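PDB 4B4Y: neuroglobin, which binds haem and, at the haem, molecular oxygen, and as a neuroglobin is probably an oxygen-handling globin associated with nerve cells. Local coordinates for residues A[7-18]-A[83-91]. Residues are numbered along the deposited sequence; the frame is centred on the assembly and turned at random.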
ATOM      1  N   MET A   7       9.294  -9.738 -27.641  1.00 74.12           N
ATOM      2  CA  MET A   7       9.483  -9.589 -26.165  1.00 70.42           C
ATOM      3  C   MET A   7      10.538 -10.584 -25.580  1.00 67.74           C
ATOM      4  O   MET A   7      10.361 -11.147 -24.460  1.00 66.33           O
ATOM      5  CB  MET A   7       8.120  -9.957 -25.528  1.00 71.74           C
ATOM      6  CG  MET A   7       8.050 -10.213 -23.985  1.00 72.94           C
ATOM      7  SD  MET A   7       7.172  -8.928 -22.956  1.00 73.11           S
ATOM      8  CE  MET A   7       7.504  -7.385 -23.897  1.00 74.68           C
ATOM      9  N   GLN A   8      11.593 -10.844 -26.352  1.00 62.88           N
ATOM     10  CA  GLN A   8      12.580 -11.854 -26.007  1.00 60.24           C
ATOM     11  C   GLN A   8      13.926 -11.202 -26.152  1.00 56.62           C
ATOM     12  O   GLN A   8      14.149 -10.448 -27.092  1.00 55.52           O
ATOM     13  CB  GLN A   8      12.518 -13.039 -26.993  1.00 60.97           C
ATOM     14  CG  GLN A   8      11.268 -13.949 -26.845  1.00 65.90           C
ATOM     15  CD  GLN A   8      11.496 -15.134 -25.870  1.00 69.79           C
ATOM     16  OE1 GLN A   8      12.363 -15.995 -26.117  1.00 68.44           O
ATOM     17  NE2 GLN A   8      10.716 -15.178 -24.764  1.00 69.15           N
ATOM     18  N   VAL A   9      14.844 -11.497 -25.259  1.00 52.48           N
ATOM     19  CA  VAL A   9      16.166 -10.949 -25.440  1.00 49.21           C
ATOM     20  C   VAL A   9      17.083 -12.011 -26.037  1.00 49.39           C
ATOM     21  O   VAL A   9      16.924 -13.181 -25.764  1.00 49.66           O
ATOM     22  CB  VAL A   9      16.782 -10.436 -24.113  1.00 48.07           C
ATOM     23  CG1 VAL A   9      15.888  -9.375 -23.511  1.00 44.93           C
ATOM     24  CG2 VAL A   9      17.097 -11.605 -23.119  1.00 41.38           C
ATOM     25  N   SER A  10      18.078 -11.585 -26.792  1.00 48.37           N
ATOM     26  CA  SER A  10      19.083 -12.494 -27.260  1.00 47.93           C
ATOM     27  C   SER A  10      19.861 -13.069 -26.047  1.00 48.38           C
ATOM     28  O   SER A  10      19.852 -12.485 -24.929  1.00 48.94           O
ATOM     29  CB  SER A  10      20.029 -11.772 -28.231  1.00 46.64           C
ATOM     30  OG  SER A  10      21.042 -11.071 -27.488  1.00 48.16           O
ATOM     31  N   GLU A  11      20.570 -14.175 -26.289  1.00 45.60           N
ATOM     32  CA  GLU A  11      21.374 -14.817 -25.291  1.00 44.13           C
ATOM     33  C   GLU A  11      22.473 -13.888 -24.923  1.00 41.88           C
ATOM     34  O   GLU A  11      22.853 -13.795 -23.757  1.00 41.60           O
ATOM     35  CB  GLU A  11      21.923 -16.162 -25.896  1.00 45.52           C
ATOM     36  CG  GLU A  11      23.178 -16.782 -25.303  0.50 44.31           C
ATOM     37  CD  GLU A  11      23.572 -18.130 -25.996  0.50 47.28           C
ATOM     38  OE1 GLU A  11      22.689 -18.805 -26.627  0.50 43.68           O
ATOM     39  OE2 GLU A  11      24.775 -18.497 -25.892  0.50 44.57           O
ATOM     40  N   GLU A  12      23.009 -13.194 -25.918  1.00 40.27           N
ATOM     41  CA  GLU A  12      24.058 -12.188 -25.640  1.00 40.24           C
ATOM     42  C   GLU A  12      23.552 -11.009 -24.734  1.00 38.00           C
ATOM     43  O   GLU A  12      24.244 -10.609 -23.814  1.00 39.82           O
ATOM     44  CB  GLU A  12      24.643 -11.650 -26.944  1.00 41.16           C
ATOM     45  CG  GLU A  12      25.858 -10.668 -26.728  1.00 45.99           C
ATOM     46  CD  GLU A  12      27.029 -11.283 -25.929  1.00 53.99           C
ATOM     47  OE1 GLU A  12      27.086 -12.543 -25.800  1.00 56.17           O
ATOM     48  OE2 GLU A  12      27.912 -10.502 -25.425  1.00 57.30           O
ATOM     49  N   GLN A  13      22.311 -10.582 -24.909  1.00 36.34           N
ATOM     50  CA  GLN A  13      21.694  -9.526 -24.040  1.00 36.47           C
ATOM     51  C   GLN A  13      21.518 -10.057 -22.615  1.00 35.78           C
ATOM     52  O   GLN A  13      21.973  -9.423 -21.653  1.00 37.63           O
ATOM     53  CB  GLN A  13      20.361  -9.031 -24.641  1.00 35.12           C
ATOM     54  CG  GLN A  13      20.628  -8.211 -25.859  1.00 34.24           C
ATOM     55  CD  GLN A  13      19.382  -7.740 -26.544  1.00 38.88           C
ATOM     56  OE1 GLN A  13      18.390  -8.446 -26.597  1.00 41.97           O
ATOM     57  NE2 GLN A  13      19.445  -6.545 -27.128  1.00 40.17           N
ATOM     58  N   GLN A  14      20.965 -11.269 -22.475  1.00 36.32           N
ATOM     59  CA  GLN A  14      20.887 -11.962 -21.142  1.00 34.29           C
ATOM     60  C   GLN A  14      22.203 -11.977 -20.481  1.00 34.27           C
ATOM     61  O   GLN A  14      22.363 -11.579 -19.286  1.00 35.75           O
ATOM     62  CB  GLN A  14      20.273 -13.345 -21.277  1.00 34.81           C
ATOM     63  CG  GLN A  14      20.088 -14.057 -19.949  1.00 34.42           C
ATOM     64  CD  GLN A  14      19.145 -13.264 -18.979  1.00 36.47           C
ATOM     65  OE1 GLN A  14      19.626 -12.585 -18.057  1.00 35.43           O
ATOM     66  NE2 GLN A  14      17.846 -13.381 -19.176  1.00 27.80           N
ATOM     67  N   SER A  15      23.208 -12.333 -21.250  1.00 34.17           N
ATOM     68  CA  SER A  15      24.517 -12.471 -20.640  1.00 35.60           C
ATOM     69  C   SER A  15      25.070 -11.094 -20.215  1.00 36.32           C
ATOM     70  O   SER A  15      25.684 -10.951 -19.140  1.00 37.90           O
ATOM     71  CB  SER A  15      25.505 -13.155 -21.677  1.00 35.91           C
ATOM     72  OG  SER A  15      26.850 -12.997 -21.155  1.00 39.20           O
ATOM     73  N   LEU A  16      24.955 -10.083 -21.086  1.00 36.29           N
ATOM     74  CA  LEU A  16      25.412  -8.666 -20.701  1.00 37.08           C
ATOM     75  C   LEU A  16      24.706  -8.185 -19.418  1.00 35.80           C
ATOM     76  O   LEU A  16      25.338  -7.632 -18.531  1.00 36.65           O
ATOM     77  CB  LEU A  16      25.152  -7.640 -21.824  1.00 34.58           C
ATOM     78  CG  LEU A  16      25.984  -7.875 -23.074  1.00 36.57           C
ATOM     79  CD1 LEU A  16      25.430  -7.055 -24.317  1.00 36.64           C
ATOM     80  CD2 LEU A  16      27.506  -7.612 -22.740  1.00 32.98           C
ATOM     81  N   ILE A  17      23.401  -8.464 -19.305  1.00 36.50           N
ATOM     82  CA  ILE A  17      22.654  -8.135 -18.086  1.00 37.00           C
ATOM     83  C   ILE A  17      23.213  -8.867 -16.840  1.00 38.55           C
ATOM     84  O   ILE A  17      23.448  -8.248 -15.767  1.00 38.16           O
ATOM     85  CB  ILE A  17      21.177  -8.565 -18.194  1.00 36.82           C
ATOM     86  CG1 ILE A  17      20.456  -7.839 -19.319  1.00 38.88           C
ATOM     87  CG2 ILE A  17      20.529  -8.331 -16.860  1.00 34.95           C
ATOM     88  CD1 ILE A  17      20.172  -6.419 -18.993  1.00 38.75           C
ATOM     89  N   MET A  18      23.379 -10.202 -16.961  1.00 38.93           N
ATOM     90  CA  MET A  18      23.936 -10.980 -15.831  1.00 39.11           C
ATOM     91  C   MET A  18      25.288 -10.435 -15.429  1.00 38.43           C
ATOM     92  O   MET A  18      25.581 -10.296 -14.226  1.00 37.72           O
ATOM     93  CB  MET A  18      24.034 -12.482 -16.156  1.00 40.03           C
ATOM     94  CG  MET A  18      22.694 -13.064 -16.128  1.00 42.83           C
ATOM     95  SD  MET A  18      22.274 -13.311 -14.402  1.00 51.55           S
ATOM     96  CE  MET A  18      21.277 -14.767 -14.706  1.00 52.98           C
ATOM     97  N   LEU A  83      15.272 -10.114 -14.102  1.00 31.88           N
ATOM     98  CA  LEU A  83      16.530  -9.802 -14.830  1.00 32.77           C
ATOM     99  C   LEU A  83      17.360 -11.089 -15.031  1.00 35.63           C
ATOM    100  O   LEU A  83      18.056 -11.293 -16.048  1.00 34.89           O
ATOM    101  CB  LEU A  83      17.373  -8.803 -14.027  1.00 30.87           C
ATOM    102  CG  LEU A  83      16.947  -7.273 -13.918  1.00 31.51           C
ATOM    103  CD1 LEU A  83      18.066  -6.490 -13.089  1.00 27.66           C
ATOM    104  CD2 LEU A  83      16.858  -6.765 -15.309  1.00 27.15           C
ATOM    105  N   VAL A  84      17.208 -11.980 -14.068  1.00 36.45           N
ATOM    106  CA  VAL A  84      18.067 -13.103 -13.954  1.00 37.94           C
ATOM    107  C   VAL A  84      17.544 -14.193 -14.912  1.00 39.87           C
ATOM    108  O   VAL A  84      18.250 -15.048 -15.347  1.00 41.73           O
ATOM    109  CB  VAL A  84      18.193 -13.327 -12.418  1.00 39.04           C
ATOM    110  CG1 VAL A  84      17.456 -14.522 -11.856  1.00 33.37           C
ATOM    111  CG2 VAL A  84      19.530 -12.956 -11.954  1.00 33.09           C
ATOM    112  N   ASP A  85      16.321 -14.079 -15.388  1.00 40.49           N
ATOM    113  CA  ASP A  85      15.858 -15.033 -16.403  1.00 39.19           C
ATOM    114  C   ASP A  85      14.795 -14.344 -17.271  1.00 38.61           C
ATOM    115  O   ASP A  85      13.586 -14.609 -17.147  1.00 37.01           O
ATOM    116  CB  ASP A  85      15.301 -16.308 -15.729  1.00 40.47           C
ATOM    117  CG  ASP A  85      14.701 -17.348 -16.750  1.00 43.24           C
ATOM    118  OD1 ASP A  85      14.886 -17.262 -18.013  1.00 42.60           O
ATOM    119  OD2 ASP A  85      13.969 -18.238 -16.262  1.00 46.95           O
ATOM    120  N   LEU A  86      15.241 -13.476 -18.178  1.00 39.17           N
ATOM    121  CA  LEU A  86      14.287 -12.558 -18.871  1.00 40.17           C
ATOM    122  C   LEU A  86      13.308 -13.252 -19.738  1.00 40.71           C
ATOM    123  O   LEU A  86      12.122 -12.866 -19.764  1.00 41.25           O
ATOM    124  CB  LEU A  86      14.981 -11.458 -19.674  1.00 38.14           C
ATOM    125  CG  LEU A  86      15.486 -10.367 -18.711  1.00 38.53           C
ATOM    126  CD1 LEU A  86      16.687  -9.599 -19.259  1.00 32.04           C
ATOM    127  CD2 LEU A  86      14.366  -9.405 -18.200  1.00 31.23           C
ATOM    128  N   ASN A  87      13.785 -14.271 -20.456  1.00 43.43           N
ATOM    129  CA  ASN A  87      12.917 -15.028 -21.382  1.00 47.39           C
ATOM    130  C   ASN A  87      11.911 -15.992 -20.718  1.00 49.01           C
ATOM    131  O   ASN A  87      10.862 -16.308 -21.297  1.00 49.62           O
ATOM    132  CB  ASN A  87      13.765 -15.735 -22.457  1.00 48.43           C
ATOM    133  CG  ASN A  87      14.382 -14.724 -23.458  1.00 48.89           C
ATOM    134  OD1 ASN A  87      13.872 -13.600 -23.611  1.00 46.34           O
ATOM    135  ND2 ASN A  87      15.491 -15.109 -24.104  1.00 48.35           N
ATOM    136  N   GLY A  88      12.204 -16.388 -19.489  1.00 51.35           N
ATOM    137  CA  GLY A  88      11.394 -17.347 -18.754  1.00 56.12           C
ATOM    138  C   GLY A  88      10.527 -16.663 -17.707  1.00 59.74           C
ATOM    139  O   GLY A  88      10.048 -17.303 -16.725  1.00 59.61           O
ATOM    140  N   VAL A  89      10.316 -15.362 -17.944  1.00 62.29           N
ATOM    141  CA  VAL A  89       9.627 -14.474 -17.016  1.00 64.74           C
ATOM    142  C   VAL A  89       8.184 -14.969 -16.691  1.00 66.91           C
ATOM    143  O   VAL A  89       7.715 -14.822 -15.535  1.00 66.59           O
ATOM    144  CB  VAL A  89       9.713 -12.964 -17.522  1.00 64.59           C
ATOM    145  CG1 VAL A  89       8.599 -12.631 -18.417  1.00 63.83           C
ATOM    146  CG2 VAL A  89       9.773 -12.014 -16.397  1.00 63.69           C
ATOM    147  N   LYS A  90       7.506 -15.581 -17.672  1.00 69.11           N
ATOM    148  CA  LYS A  90       6.159 -16.163 -17.427  1.00 71.69           C
ATOM    149  C   LYS A  90       6.026 -17.150 -16.238  1.00 72.85           C
ATOM    150  O   LYS A  90       4.917 -17.374 -15.785  1.00 73.61           O
ATOM    151  CB  LYS A  90       5.526 -16.739 -18.705  0.50 71.43           C
ATOM    152  CG  LYS A  90       4.756 -15.702 -19.516  0.50 73.50           C
ATOM    153  CD  LYS A  90       5.687 -14.814 -20.358  0.50 76.08           C
ATOM    154  CE  LYS A  90       4.892 -13.944 -21.335  0.50 77.41           C
ATOM    155  NZ  LYS A  90       5.665 -13.655 -22.593  0.50 77.86           N
ATOM    156  N   LYS A  91       7.135 -17.704 -15.719  1.00 74.59           N
ATOM    157  CA  LYS A  91       7.120 -18.516 -14.469  1.00 76.29           C
ATOM    158  C   LYS A  91       6.674 -17.734 -13.231  1.00 77.08           C
ATOM    159  O   LYS A  91       6.213 -18.328 -12.235  1.00 76.90           O
ATOM    160  CB  LYS A  91       8.493 -19.151 -14.169  0.50 76.14           C
ATOM    161  CG  LYS A  91       8.568 -20.622 -14.544  0.50 77.74           C
ATOM    162  CD  LYS A  91       9.291 -21.475 -13.489  0.50 80.04           C
ATOM    163  CE  LYS A  91       9.407 -22.932 -13.959  0.50 80.82           C
ATOM    164  NZ  LYS A  91      10.151 -23.804 -13.005  0.50 79.98           N
TER
HETATM  165  O   HOH W   1      10.001 -12.515 -21.680  1.00 48.16           O
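N87 grips the backbone of V9 with both ends of its side-chain amide. V9 N donates to N87 OD1 (2.8 Å) on a lone pair in the carbonyl plane. N87 ND2 returns a nearly straight bond (173°) to V9 O, which lies close to the plane of the N87 amide. Together the two bonds satisfy both main-chain polar atoms of V9 and fix the rotation of the amide. The Q8 amide stacks on that of N87, the planes 18° apart and Q8 OE1 3.6 Å from N87 CG. One water donates to both M7 O and L86 O, and Q8 O accepts from K143 of helix 135-153.

Apolar contacts run from V9, ahead of the helix, to I17 and M18 within it. V9 CG2 lies 4.0 Å from L86 CB, I17 CG1 meets L86 CD1 from across (4.2 Å), and M18 SD rests on V84 CG2 (3.7 Å).

S10 and Q13 form a capping box at the start of helix 11-24, directly after the clamped residue. Polar pairing with main-chain atoms therefore fixes the lead-in to this first helix, probably globin helix A, against the loop after helix 66-83, consistent with the EF corner, while aliphatic packing secures its first turns.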